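Local coordinates for protein putative drug/sodium antiporter (Escherichia coli, PDB 4Z3N) that probably works as a MATE-family membrane antiporter that exports the genotoxin colibactin and perhaps other xenobiotics, at residues M185-L190 and V225-Y230; L193-L198 and A214-L219. One frame throughout, in Å; residues are numbered along the deposited sequence.

Contact 1. Residues M185-L190 and V225-Y230; sequences MKASLL and VAYFIY
With CG anti to the backbone N (chi1 -168°), Tyr-227 sends its ring across toward helix 181-204, whereas Phe-228, its CG anti to the carbonyl carbon, swings its ring to the neighbouring flank. The methyl group of Ala-187 meets both rings. Its CB comes to 3.5 Å from CE1 of Phe-228 and to 4.0 Å from CD1 of Tyr-227, and Ala-187 CA lies over one face of the tyrosine ring. The two segments, on helices 181-204 and 209-232 of the MATE fold, both predicted to span the membrane, run antiparallel at 147° with axes 9.3 Å apart; Ala-187 and Tyr-227 form the nearest backbone pair, so the ring lies against the backbone at Ala-187. Leu-190, one turn on, has CG anti to its backbone N and crosses the tyrosine obliquely, CD2 standing 3.6 Å from Tyr-227 CD2. At the phenolic end the exposed Lys-186 passes by with its aliphatic chain, its CB and CD each 3.5 Å from Tyr-227 OH; beyond CG the chain is extended and carries the amino group away from helix 209-232. No hydrogen bond joins the two segments. Phe-228 also meets the ring of Phe-175 on helix 162-177, the planes inclined at about 25°.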
loop_
_atom_site.group_PDB
_atom_site.type_symbol
_atom_site.label_atom_id
_atom_site.label_comp_id
_atom_site.label_asym_id
_atom_site.label_seq_id
_atom_site.Cartn_x
_atom_site.Cartn_y
_atom_site.Cartn_z
ATOM N N MET A 185 -10.699 -11.866 2.895
ATOM C CA MET A 185 -11.585 -11.510 1.792
ATOM C C MET A 185 -13.027 -11.404 2.263
ATOM O O MET A 185 -13.767 -10.544 1.787
ATOM C CB MET A 185 -11.505 -12.512 0.639
ATOM C CG MET A 185 -12.335 -12.057 -0.575
ATOM S SD MET A 185 -12.782 -13.351 -1.766
ATOM C CE MET A 185 -13.621 -14.510 -0.691
ATOM N N LYS A 186 -13.417 -12.289 3.189
ATOM C CA LYS A 186 -14.770 -12.297 3.747
ATOM C C LYS A 186 -14.978 -11.118 4.695
ATOM O O LYS A 186 -16.011 -10.454 4.638
ATOM C CB LYS A 186 -15.054 -13.614 4.462
ATOM C CG LYS A 186 -15.296 -14.785 3.512
ATOM C CD LYS A 186 -15.429 -16.098 4.277
ATOM C CE LYS A 186 -15.010 -17.304 3.431
ATOM N NZ LYS A 186 -14.819 -18.526 4.278
ATOM N N ALA A 187 -13.991 -10.844 5.543
ATOM C CA ALA A 187 -14.018 -9.634 6.359
ATOM C C ALA A 187 -14.215 -8.408 5.481
ATOM O O ALA A 187 -15.034 -7.537 5.781
ATOM C CB ALA A 187 -12.746 -9.497 7.166
ATOM N N SER A 188 -13.455 -8.339 4.395
ATOM C CA SER A 188 -13.539 -7.206 3.485
ATOM C C SER A 188 -14.958 -7.022 2.924
ATOM O O SER A 188 -15.496 -5.913 2.902
ATOM C CB SER A 188 -12.533 -7.376 2.339
ATOM O OG SER A 188 -11.256 -6.888 2.713
ATOM N N LEU A 189 -15.552 -8.119 2.469
ATOM C CA LEU A 189 -16.878 -8.088 1.875
ATOM C C LEU A 189 -17.920 -7.619 2.891
ATOM O O LEU A 189 -18.780 -6.788 2.569
ATOM C CB LEU A 189 -17.242 -9.467 1.328
ATOM C CG LEU A 189 -16.569 -9.837 0.010
ATOM C CD1 LEU A 189 -16.791 -11.303 -0.360
ATOM C CD2 LEU A 189 -17.057 -8.906 -1.094
ATOM N N LEU A 190 -17.840 -8.156 4.111
ATOM C CA LEU A 190 -18.758 -7.779 5.175
ATOM C C LEU A 190 -18.641 -6.299 5.469
ATOM O O LEU A 190 -19.634 -5.634 5.732
ATOM C CB LEU A 190 -18.497 -8.590 6.436
ATOM C CG LEU A 190 -19.257 -8.178 7.691
ATOM C CD1 LEU A 190 -20.754 -8.192 7.451
ATOM C CD2 LEU A 190 -18.895 -9.118 8.816
ATOM N N VAL A 225 -13.213 -5.704 12.096
ATOM C CA VAL A 225 -12.465 -5.992 13.313
ATOM C C VAL A 225 -13.158 -7.081 14.123
ATOM O O VAL A 225 -12.534 -8.033 14.601
ATOM C CB VAL A 225 -12.313 -4.727 14.174
ATOM C CG1 VAL A 225 -11.690 -5.058 15.504
ATOM C CG2 VAL A 225 -11.477 -3.699 13.443
ATOM N N ALA A 226 -14.465 -6.923 14.267
ATOM C CA ALA A 226 -15.294 -7.920 14.918
ATOM C C ALA A 226 -15.160 -9.290 14.242
ATOM O O ALA A 226 -14.923 -10.297 14.908
ATOM C CB ALA A 226 -16.733 -7.467 14.917
ATOM N N TYR A 227 -15.310 -9.323 12.922
ATOM C CA TYR A 227 -15.209 -10.568 12.167
ATOM C C TYR A 227 -13.910 -11.316 12.453
ATOM O O TYR A 227 -13.903 -12.542 12.599
ATOM C CB TYR A 227 -15.310 -10.293 10.668
ATOM C CG TYR A 227 -15.491 -11.539 9.846
ATOM C CD1 TYR A 227 -14.404 -12.324 9.497
ATOM C CD2 TYR A 227 -16.751 -11.936 9.419
ATOM C CE1 TYR A 227 -14.566 -13.479 8.750
ATOM C CE2 TYR A 227 -16.922 -13.083 8.668
ATOM C CZ TYR A 227 -15.823 -13.849 8.337
ATOM O OH TYR A 227 -15.975 -14.988 7.590
ATOM N N PHE A 228 -12.813 -10.568 12.519
ATOM C CA PHE A 228 -11.498 -11.146 12.739
ATOM C C PHE A 228 -11.404 -11.828 14.099
ATOM O O PHE A 228 -11.014 -12.994 14.198
ATOM C CB PHE A 228 -10.421 -10.074 12.618
ATOM C CG PHE A 228 -10.068 -9.730 11.202
ATOM C CD1 PHE A 228 -10.144 -10.686 10.204
ATOM C CD2 PHE A 228 -9.653 -8.446 10.866
ATOM C CE1 PHE A 228 -9.815 -10.362 8.889
ATOM C CE2 PHE A 228 -9.320 -8.120 9.565
ATOM C CZ PHE A 228 -9.404 -9.076 8.572
ATOM N N ILE A 229 -11.764 -11.098 15.144
ATOM C CA ILE A 229 -11.662 -11.623 16.494
ATOM C C ILE A 229 -12.572 -12.830 16.693
ATOM O O ILE A 229 -12.155 -13.823 17.296
ATOM C CB ILE A 229 -11.984 -10.546 17.540
ATOM C CG1 ILE A 229 -10.981 -9.389 17.432
ATOM C CG2 ILE A 229 -11.958 -11.139 18.948
ATOM C CD1 ILE A 229 -11.181 -8.307 18.488
ATOM N N TYR A 230 -13.797 -12.774 16.176
ATOM C CA TYR A 230 -14.671 -13.943 16.287
ATOM C C TYR A 230 -14.075 -15.133 15.551
ATOM O O TYR A 230 -14.008 -16.219 16.108
ATOM C CB TYR A 230 -16.087 -13.643 15.784
ATOM C CG TYR A 230 -16.859 -12.779 16.763
ATOM C CD1 TYR A 230 -16.607 -12.857 18.134
ATOM C CD2 TYR A 230 -17.812 -11.860 16.321
ATOM C CE1 TYR A 230 -17.292 -12.057 19.038
ATOM C CE2 TYR A 230 -18.504 -11.054 17.222
ATOM C CZ TYR A 230 -18.237 -11.161 18.577
ATOM O OH TYR A 230 -18.915 -10.371 19.473
#

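Contact 2. Residues L193-L198 and A214-L219; sequences LVNIML and ALASFL. With OLC ((2R)-2,3-dihydroxypropyl (9Z)-octadec-9-enoate), chain G.
Ala-214 opens the segment on the flank turned from segment 193-198, where its CB lies 3.9 Å from C18 of a bound monoolein (OLC) chain. Leu-215 follows, its CD1 also near that lipid. Ala-216 then points toward the other segment: its CB meets Leu-198 CB at 3.6 Å, and the small Ala-216 lies where the backbones come nearest, the CA atoms of Leu-198 and Ala-216 being 5.4 Å apart. The next residue, Ser-217, is met by the amide of Asn-195, whose CG is anti to its backbone N (chi1 176°). Asn-195 ND2 stands 3.3 Å from Ser-217 N, a meeting of two donors, and 3.4 Å from Ser-217 OG at a poor angle, so neither approach is a hydrogen bond. Both polar side chains are buried and also touch Asp-53 of helix 28-56. Phe-218 turns back to the lipid, CD2 being 3.9 Å from OLC C15. Leu-219 finishes the segment facing helix 181-204; its CB is 3.7 Å from Leu-198 CD1, and the two leucines cross at about a right angle. With the segment axes 8.2 Å apart, helices 181-204 and 209-232, joined by a short connection, form an antiparallel helical hairpin within the MATE transmembrane bundle.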
loop_
_atom_site.group_PDB
_atom_site.type_symbol
_atom_site.label_atom_id
_atom_site.label_comp_id
_atom_site.label_asym_id
_atom_site.label_seq_id
_atom_site.Cartn_x
_atom_site.Cartn_y
_atom_site.Cartn_z
ATOM N N LEU A 193 -20.491 -4.315 2.601
ATOM C CA LEU A 193 -21.955 -4.429 2.689
ATOM C C LEU A 193 -22.504 -3.519 3.774
ATOM O O LEU A 193 -23.444 -2.756 3.546
ATOM C CB LEU A 193 -22.380 -5.873 2.965
ATOM C CG LEU A 193 -22.282 -6.812 1.767
ATOM C CD1 LEU A 193 -22.615 -8.241 2.155
ATOM C CD2 LEU A 193 -23.210 -6.328 0.667
ATOM N N VAL A 194 -21.899 -3.614 4.953
ATOM C CA VAL A 194 -22.198 -2.732 6.071
ATOM C C VAL A 194 -22.181 -1.233 5.690
ATOM O O VAL A 194 -23.097 -0.484 6.019
ATOM C CB VAL A 194 -21.209 -3.002 7.220
ATOM C CG1 VAL A 194 -21.332 -1.958 8.318
ATOM C CG2 VAL A 194 -21.452 -4.383 7.763
ATOM N N ASN A 195 -21.153 -0.798 4.982
ATOM C CA ASN A 195 -21.098 0.588 4.578
ATOM C C ASN A 195 -22.212 0.912 3.580
ATOM O O ASN A 195 -22.711 2.040 3.523
ATOM C CB ASN A 195 -19.725 0.908 3.991
ATOM C CG ASN A 195 -19.641 2.314 3.451
ATOM O OD1 ASN A 195 -19.561 2.519 2.242
ATOM N ND2 ASN A 195 -19.673 3.291 4.342
ATOM N N ILE A 196 -22.603 -0.090 2.800
ATOM C CA ILE A 196 -23.626 0.093 1.771
ATOM C C ILE A 196 -24.987 0.343 2.395
ATOM O O ILE A 196 -25.744 1.205 1.942
ATOM C CB ILE A 196 -23.729 -1.129 0.838
ATOM C CG1 ILE A 196 -22.597 -1.098 -0.188
ATOM C CG2 ILE A 196 -25.078 -1.133 0.126
ATOM C CD1 ILE A 196 -22.254 -2.468 -0.763
ATOM N N MET A 197 -25.278 -0.417 3.444
ATOM C CA MET A 197 -26.539 -0.318 4.152
ATOM C C MET A 197 -26.597 0.859 5.129
ATOM O O MET A 197 -27.646 1.475 5.295
ATOM C CB MET A 197 -26.805 -1.627 4.885
ATOM C CG MET A 197 -27.081 -2.780 3.943
ATOM S SD MET A 197 -27.067 -4.417 4.725
ATOM C CE MET A 197 -26.961 -5.465 3.267
ATOM N N LEU A 198 -25.472 1.175 5.765
ATOM C CA LEU A 198 -25.456 2.175 6.827
ATOM C C LEU A 198 -25.479 3.598 6.298
ATOM O O LEU A 198 -26.149 4.456 6.871
ATOM C CB LEU A 198 -24.237 1.991 7.728
ATOM C CG LEU A 198 -24.247 0.809 8.696
ATOM C CD1 LEU A 198 -22.975 0.825 9.542
ATOM C CD2 LEU A 198 -25.495 0.830 9.569
ATOM N N ALA A 214 -19.180 9.150 6.861
ATOM C CA ALA A 214 -17.931 8.908 7.566
ATOM C C ALA A 214 -18.099 7.842 8.672
ATOM O O ALA A 214 -17.337 6.876 8.723
ATOM C CB ALA A 214 -17.406 10.190 8.143
ATOM N N LEU A 215 -19.094 8.010 9.540
ATOM C CA LEU A 215 -19.333 7.056 10.625
ATOM C C LEU A 215 -19.757 5.674 10.109
ATOM O O LEU A 215 -19.466 4.644 10.736
ATOM C CB LEU A 215 -20.399 7.584 11.600
ATOM C CG LEU A 215 -20.824 6.541 12.643
ATOM C CD1 LEU A 215 -19.671 6.252 13.622
ATOM C CD2 LEU A 215 -22.115 6.934 13.375
ATOM N N ALA A 216 -20.449 5.645 8.973
ATOM C CA ALA A 216 -20.822 4.364 8.366
ATOM C C ALA A 216 -19.561 3.611 7.921
ATOM O O ALA A 216 -19.429 2.406 8.149
ATOM C CB ALA A 216 -21.771 4.574 7.196
ATOM N N SER A 217 -18.644 4.338 7.283
ATOM C CA SER A 217 -17.355 3.797 6.881
ATOM C C SER A 217 -16.623 3.229 8.096
ATOM O O SER A 217 -16.042 2.153 8.041
ATOM C CB SER A 217 -16.502 4.872 6.197
ATOM O OG SER A 217 -16.856 5.055 4.827
ATOM N N PHE A 218 -16.674 3.949 9.205
ATOM C CA PHE A 218 -16.001 3.513 10.404
ATOM C C PHE A 218 -16.661 2.275 11.074
ATOM O O PHE A 218 -15.962 1.422 11.639
ATOM C CB PHE A 218 -15.911 4.689 11.381
ATOM C CG PHE A 218 -15.159 4.370 12.638
ATOM C CD1 PHE A 218 -13.871 3.864 12.581
ATOM C CD2 PHE A 218 -15.739 4.569 13.873
ATOM C CE1 PHE A 218 -13.181 3.562 13.732
ATOM C CE2 PHE A 218 -15.047 4.269 15.029
ATOM C CZ PHE A 218 -13.765 3.768 14.960
ATOM N N LEU A 219 -17.986 2.167 11.026
ATOM C CA LEU A 219 -18.653 1.015 11.641
ATOM C C LEU A 219 -18.444 -0.190 10.739
ATOM O O LEU A 219 -18.468 -1.342 11.187
ATOM C CB LEU A 219 -20.151 1.279 11.873
ATOM C CG LEU A 219 -20.523 2.380 12.887
ATOM C CD1 LEU A 219 -22.006 2.699 12.838
ATOM C CD2 LEU A 219 -20.116 2.004 14.305
HETATM C C18 OLC G . -14.306 9.629 10.522
HETATM C C17 OLC G . -15.349 8.893 11.357
HETATM C C16 OLC G . -15.319 9.354 12.800
HETATM C C15 OLC G . -16.074 8.403 13.701
HETATM C C13 OLC G . -17.117 8.981 15.958
HETATM C C14 OLC G . -15.832 8.718 15.174
#

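How the contacts relate
Helices 181-204 and 209-232 supply both contacts, so the two are successive levels of one antiparallel interface, their centres 14 Å apart. Contact 2 lies nearer the connecting turn, with 15 residues between its segments against 34 in contact 1, and there the segment axes are closer together. Each is partly buried, but contact 1 includes an exposed lysine, while none of the touching residues in contact 2 is exposed. The chemistry differs: two aromatic rings carry contact 1, whereas small and branched aliphatic groups, beside a buried amide and hydroxyl, occupy contact 2. Polar atoms thus come close without bonding in contact 2, where contact 1 has an aliphatic lysine stem along a phenol.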